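Local structure of PKS_KS domain-containing protein (Photorhabdus luminescens subsp. laumondii, 6SMO) at residues N45-N50 with N375-V380; D102-A107 with T172-K177. The protein probably acts as a 3-oxoacyl-[acyl-carrier-protein] synthase, a ketosynthase of the thiolase-like superfamily, and holds a pentaketo-dodecanal chain in its pocket. One frame throughout, in Å; residues are numbered along the deposited sequence.

Contact 1 of 2, residues N45-N50 with N375-V380; sequences NEFWNN and NAIESV
Asn375 O, on the helix that carries Ile377 and Val380 to Phe47, accepts two bonds from Ser379, one turn further on: Ser379 N at 2.9 Å from Asn375 O, and Ser379 OG at 3.0 Å from Asn375 O. The two donors reach the carbonyl from opposite faces of its plane. The hydroxyl stands above it, 37° out of plane. Its bond satisfies the buried Ser379 OG within its own helix. No hydrogen bond crosses between the segments; side chain meets side chain through carbon atoms, and one ring carbon also nears a backbone oxygen. The CB of Phe47 points toward helix 372-388, and with CG anti to the backbone N (chi1 174°) the ring reaches that helix from helix 44-53. One side of the ring's far end meets a methyl branch, with Phe47 CE1 3.7 Å from Ile377 CG2. Phe47 CZ touches that same methyl and also comes to 3.7 Å from the backbone oxygen Ile377 O. The neighbouring ring carbon Phe47 CE2 lies more loosely by Val380, 4.3 Å from CG1. Both aliphatic residues approach the ring obliquely. In the layered alpha-beta-alpha-beta-alpha fold of thiolase-like enzymes, helix 372-388 belongs to the central layer of helices, packed beside helix 193-206. Ser379 accordingly touches Leu195 and Leu198 there, while Asn375 bonds through ND2 to the carbonyl of the pocket residue Cys191. Val36 of strand 29-37 lines the same apolar cluster, touching Phe47, Ile377 and Val380, and Ala381 and Leu384 extend the wall of helix 372-388 against the phenyl group.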
loop_
_atom_site.group_PDB
_atom_site.type_symbol
_atom_site.label_atom_id
_atom_site.label_comp_id
_atom_site.label_asym_id
_atom_site.label_seq_id
_atom_site.Cartn_x
_atom_site.Cartn_y
_atom_site.Cartn_z
ATOM N N ASN B 45 -13.336 24.746 6.808
ATOM C CA ASN B 45 -13.337 26.070 7.490
ATOM C C ASN B 45 -12.572 25.974 8.817
ATOM O O ASN B 45 -11.670 26.806 9.034
ATOM C CB ASN B 45 -14.759 26.596 7.710
ATOM C CG ASN B 45 -15.509 26.845 6.417
ATOM O OD1 ASN B 45 -14.905 27.125 5.383
ATOM N ND2 ASN B 45 -16.828 26.749 6.465
ATOM N N GLU B 46 -12.919 24.995 9.661
ATOM C CA GLU B 46 -12.310 24.787 11.005
ATOM C C GLU B 46 -10.849 24.347 10.843
ATOM O O GLU B 46 -9.995 24.863 11.590
ATOM C CB GLU B 46 -13.105 23.755 11.809
ATOM C CG GLU B 46 -12.736 23.717 13.282
ATOM C CD GLU B 46 -13.315 22.542 14.052
ATOM O OE1 GLU B 46 -12.573 21.947 14.860
ATOM O OE2 GLU B 46 -14.506 22.228 13.848
ATOM N N PHE B 47 -10.584 23.430 9.905
ATOM C CA PHE B 47 -9.240 22.861 9.610
ATOM C C PHE B 47 -8.254 23.986 9.276
ATOM O O PHE B 47 -7.147 23.990 9.849
ATOM C CB PHE B 47 -9.321 21.845 8.466
ATOM C CG PHE B 47 -7.989 21.320 7.989
ATOM C CD1 PHE B 47 -7.258 20.432 8.765
ATOM C CD2 PHE B 47 -7.468 21.707 6.764
ATOM C CE1 PHE B 47 -6.037 19.947 8.326
ATOM C CE2 PHE B 47 -6.246 21.221 6.326
ATOM C CZ PHE B 47 -5.532 20.342 7.108
ATOM N N TRP B 48 -8.642 24.903 8.382
ATOM C CA TRP B 48 -7.772 25.998 7.871
ATOM C C TRP B 48 -7.434 26.983 8.997
ATOM O O TRP B 48 -6.238 27.299 9.157
ATOM C CB TRP B 48 -8.419 26.728 6.687
ATOM C CG TRP B 48 -7.636 27.933 6.266
ATOM C CD1 TRP B 48 -7.972 29.243 6.450
ATOM C CD2 TRP B 48 -6.340 27.936 5.641
ATOM N NE1 TRP B 48 -6.987 30.059 5.960
ATOM C CE2 TRP B 48 -5.974 29.286 5.457
ATOM C CE3 TRP B 48 -5.463 26.935 5.209
ATOM C CZ2 TRP B 48 -4.768 29.655 4.858
ATOM C CZ3 TRP B 48 -4.273 27.300 4.617
ATOM C CH2 TRP B 48 -3.932 28.642 4.444
ATOM N N ASN B 49 -8.452 27.455 9.724
ATOM C CA ASN B 49 -8.332 28.489 10.790
ATOM C C ASN B 49 -7.255 28.077 11.800
ATOM O O ASN B 49 -6.442 28.943 12.174
ATOM C CB ASN B 49 -9.667 28.734 11.499
ATOM C CG ASN B 49 -10.679 29.461 10.636
ATOM O OD1 ASN B 49 -10.313 30.223 9.745
ATOM N ND2 ASN B 49 -11.955 29.234 10.897
ATOM N N ASN B 50 -7.251 26.807 12.217
ATOM C CA ASN B 50 -6.353 26.279 13.279
ATOM C C ASN B 50 -4.911 26.211 12.754
ATOM O O ASN B 50 -4.007 26.651 13.493
ATOM C CB ASN B 50 -6.846 24.932 13.818
ATOM C CG ASN B 50 -8.071 25.066 14.698
ATOM O OD1 ASN B 50 -9.082 24.405 14.472
ATOM N ND2 ASN B 50 -7.998 25.927 15.699
ATOM N N ASN B 375 -0.736 12.233 3.951
ATOM C CA ASN B 375 -0.484 12.750 2.582
ATOM C C ASN B 375 -1.702 13.519 2.069
ATOM O O ASN B 375 -1.512 14.605 1.544
ATOM C CB ASN B 375 -0.215 11.623 1.591
ATOM C CG ASN B 375 0.945 10.753 2.001
ATOM O OD1 ASN B 375 1.879 11.227 2.632
ATOM N ND2 ASN B 375 0.896 9.488 1.636
ATOM N N ALA B 376 -2.891 12.948 2.243
ATOM C CA ALA B 376 -4.191 13.490 1.780
ATOM C C ALA B 376 -4.535 14.769 2.551
ATOM O O ALA B 376 -4.925 15.757 1.900
ATOM C CB ALA B 376 -5.270 12.446 1.936
ATOM N N ILE B 377 -4.395 14.750 3.882
ATOM C CA ILE B 377 -4.710 15.902 4.783
ATOM C C ILE B 377 -3.790 17.076 4.418
ATOM O O ILE B 377 -4.291 18.216 4.350
ATOM C CB ILE B 377 -4.592 15.505 6.271
ATOM C CG1 ILE B 377 -5.617 14.435 6.660
ATOM C CG2 ILE B 377 -4.709 16.728 7.171
ATOM C CD1 ILE B 377 -5.256 13.661 7.907
ATOM N N GLU B 378 -2.500 16.804 4.194
ATOM C CA GLU B 378 -1.486 17.810 3.771
ATOM C C GLU B 378 -1.787 18.282 2.343
ATOM O O GLU B 378 -1.514 19.460 2.049
ATOM C CB GLU B 378 -0.073 17.230 3.859
ATOM C CG GLU B 378 0.447 17.100 5.277
ATOM C CD GLU B 378 1.664 16.202 5.426
ATOM O OE1 GLU B 378 2.557 16.263 4.555
ATOM O OE2 GLU B 378 1.716 15.438 6.413
ATOM N N SER B 379 -2.311 17.393 1.490
ATOM C CA SER B 379 -2.740 17.695 0.097
ATOM C C SER B 379 -3.964 18.620 0.110
ATOM O O SER B 379 -4.045 19.494 -0.775
ATOM C CB SER B 379 -3.009 16.435 -0.693
ATOM O OG SER B 379 -1.797 15.858 -1.154
ATOM N N VAL B 380 -4.882 18.430 1.066
ATOM C CA VAL B 380 -6.060 19.325 1.286
ATOM C C VAL B 380 -5.545 20.693 1.751
ATOM O O VAL B 380 -6.003 21.714 1.201
ATOM C CB VAL B 380 -7.067 18.723 2.289
ATOM C CG1 VAL B 380 -8.081 19.751 2.771
ATOM C CG2 VAL B 380 -7.781 17.510 1.712
#

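Contact 2 of 2, residues D102-A107 with T172-K177; sequences DAAEMA and TSVAKK
Ala104 presses its single methyl against the forked end of Val174, the close-packed centre where helix 95-111 meets helix 169-178 in an outer helical layer of the thiolase fold. Ala104 CB lies 3.9 Å from Val174 CG2 and 4.0 Å from Val174 CG1, so the methyl seats almost evenly between the two branches. Val174 presents both because CG1 is anti to its backbone N (chi1 168°) while CG2 lies beside that nitrogen. Consistent with so small a residue at this position, Ala104 CA and Val174 CA are only 7.0 Å apart. Beneath this buried part lies the large mixed sheet; Ala103 and Ala107 rest on strand 263-271, and Val174 and Ala175 on strand 123-128. On another face of helix 169-178, Thr172 packs on His362 and Ala175 on Phe251, both of the neighbouring chain, a Ketoacyl_synth_N domain-containing protein. On the solvent side the contact is looser and polar. Here the side chains of Glu105 and Lys177 cross at about a right angle. Lys177 reaches across from its helix, whereas Glu105 folds over at chi2 (58°). The charged ends stay too far apart for a salt bridge, with Lys177 NZ 4.5 Å from Glu105 OE1, although the opposite charges probably still attract weakly. The stronger partner of the carboxylate is Tyr178, whose OH is hydrogen-bonded to OE1. Against that same oxygen, Glu105 OE1, the lysine sets a methylene carbon, Lys177 CE, at 3.4 Å.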
loop_
_atom_site.group_PDB
_atom_site.type_symbol
_atom_site.label_atom_id
_atom_site.label_comp_id
_atom_site.label_asym_id
_atom_site.label_seq_id
_atom_site.Cartn_x
_atom_site.Cartn_y
_atom_site.Cartn_z
ATOM N N ASP B 102 -17.398 10.696 5.930
ATOM C CA ASP B 102 -17.558 12.096 6.410
ATOM C C ASP B 102 -16.814 13.048 5.464
ATOM O O ASP B 102 -17.421 14.052 5.044
ATOM C CB ASP B 102 -17.063 12.256 7.851
ATOM C CG ASP B 102 -17.899 11.516 8.882
ATOM O OD1 ASP B 102 -19.081 11.239 8.595
ATOM O OD2 ASP B 102 -17.358 11.221 9.967
ATOM N N ALA B 103 -15.552 12.738 5.151
ATOM C CA ALA B 103 -14.663 13.544 4.279
ATOM C C ALA B 103 -15.227 13.593 2.854
ATOM O O ALA B 103 -15.208 14.684 2.249
ATOM C CB ALA B 103 -13.264 12.976 4.300
ATOM N N ALA B 104 -15.707 12.456 2.340
ATOM C CA ALA B 104 -16.297 12.312 0.988
ATOM C C ALA B 104 -17.540 13.202 0.864
ATOM O O ALA B 104 -17.688 13.865 -0.182
ATOM C CB ALA B 104 -16.626 10.865 0.713
ATOM N N GLU B 105 -18.393 13.213 1.897
ATOM C CA GLU B 105 -19.645 14.018 1.952
ATOM C C GLU B 105 -19.292 15.509 1.862
ATOM O O GLU B 105 -19.944 16.218 1.070
ATOM C CB GLU B 105 -20.430 13.700 3.228
ATOM C CG GLU B 105 -21.802 14.352 3.284
ATOM C CD GLU B 105 -22.730 13.986 2.137
ATOM O OE1 GLU B 105 -22.844 12.782 1.831
ATOM O OE2 GLU B 105 -23.326 14.908 1.545
ATOM N N MET B 106 -18.296 15.952 2.635
ATOM C CA MET B 106 -17.821 17.362 2.684
ATOM C C MET B 106 -17.207 17.756 1.334
ATOM O O MET B 106 -17.472 18.887 0.879
ATOM C CB MET B 106 -16.777 17.550 3.790
ATOM C CG MET B 106 -17.368 17.485 5.181
ATOM S SD MET B 106 -16.109 17.429 6.476
ATOM C CE MET B 106 -17.123 17.790 7.909
ATOM N N ALA B 107 -16.426 16.858 0.726
ATOM C CA ALA B 107 -15.684 17.083 -0.537
ATOM C C ALA B 107 -16.660 17.219 -1.712
ATOM O O ALA B 107 -16.443 18.111 -2.556
ATOM C CB ALA B 107 -14.701 15.961 -0.763
ATOM N N THR B 172 -15.255 1.308 -1.648
ATOM C CA THR B 172 -16.496 0.680 -2.178
ATOM C C THR B 172 -17.736 1.366 -1.589
ATOM O O THR B 172 -18.711 1.550 -2.344
ATOM C CB THR B 172 -16.516 -0.830 -1.912
ATOM O OG1 THR B 172 -16.327 -1.046 -0.513
ATOM C CG2 THR B 172 -15.455 -1.576 -2.691
ATOM N N SER B 173 -17.706 1.714 -0.297
ATOM C CA SER B 173 -18.820 2.375 0.433
ATOM C C SER B 173 -19.117 3.746 -0.189
ATOM O O SER B 173 -20.311 4.070 -0.359
ATOM C CB SER B 173 -18.519 2.498 1.906
ATOM O OG SER B 173 -18.420 1.217 2.512
ATOM N N VAL B 174 -18.068 4.513 -0.507
ATOM C CA VAL B 174 -18.162 5.871 -1.126
ATOM C C VAL B 174 -18.643 5.724 -2.576
ATOM O O VAL B 174 -19.501 6.530 -2.993
ATOM C CB VAL B 174 -16.819 6.624 -1.035
ATOM C CG1 VAL B 174 -16.795 7.873 -1.906
ATOM C CG2 VAL B 174 -16.480 6.979 0.404
ATOM N N ALA B 175 -18.112 4.738 -3.308
ATOM C CA ALA B 175 -18.483 4.417 -4.709
ATOM C C ALA B 175 -19.971 4.049 -4.784
ATOM O O ALA B 175 -20.627 4.448 -5.767
ATOM C CB ALA B 175 -17.611 3.302 -5.235
ATOM N N LYS B 176 -20.474 3.317 -3.783
ATOM C CA LYS B 176 -21.900 2.904 -3.663
ATOM C C LYS B 176 -22.786 4.138 -3.452
ATOM O O LYS B 176 -23.856 4.204 -4.088
ATOM C CB LYS B 176 -22.080 1.911 -2.508
ATOM C CG LYS B 176 -21.883 0.446 -2.874
ATOM C CD LYS B 176 -23.154 -0.237 -3.340
ATOM C CE LYS B 176 -24.071 -0.626 -2.198
ATOM N NZ LYS B 176 -25.367 -1.150 -2.690
ATOM N N LYS B 177 -22.349 5.074 -2.602
ATOM C CA LYS B 177 -23.164 6.221 -2.112
ATOM C C LYS B 177 -23.430 7.221 -3.247
ATOM O O LYS B 177 -24.571 7.717 -3.324
ATOM C CB LYS B 177 -22.471 6.912 -0.933
ATOM C CG LYS B 177 -23.348 7.878 -0.147
ATOM C CD LYS B 177 -22.682 8.448 1.088
ATOM C CE LYS B 177 -23.565 9.413 1.850
ATOM N NZ LYS B 177 -24.673 8.719 2.549
#

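How the contacts relate
The two contacts sit at different depths of one ketosynthase fold, their centres 18 Å apart and their nearest atoms about 8 Å apart, without touching. In chain order the segments run 45-50, 102-107, 172-177 and 375-380, so contact 2 closes within the long span that contact 1 bridges. They share no helix, but both adjoin the same mixed sheet: contact 1 packs on strand 29-37, and contact 2 on its neighbour 263-271 and on 123-128. Contact 1 thereby joins the beginning of the fold to its C-terminal half, with the side chain of Ile377 about 12 Å from the bound ligand, whereas contact 2 pairs peripheral helices beside the partner chain.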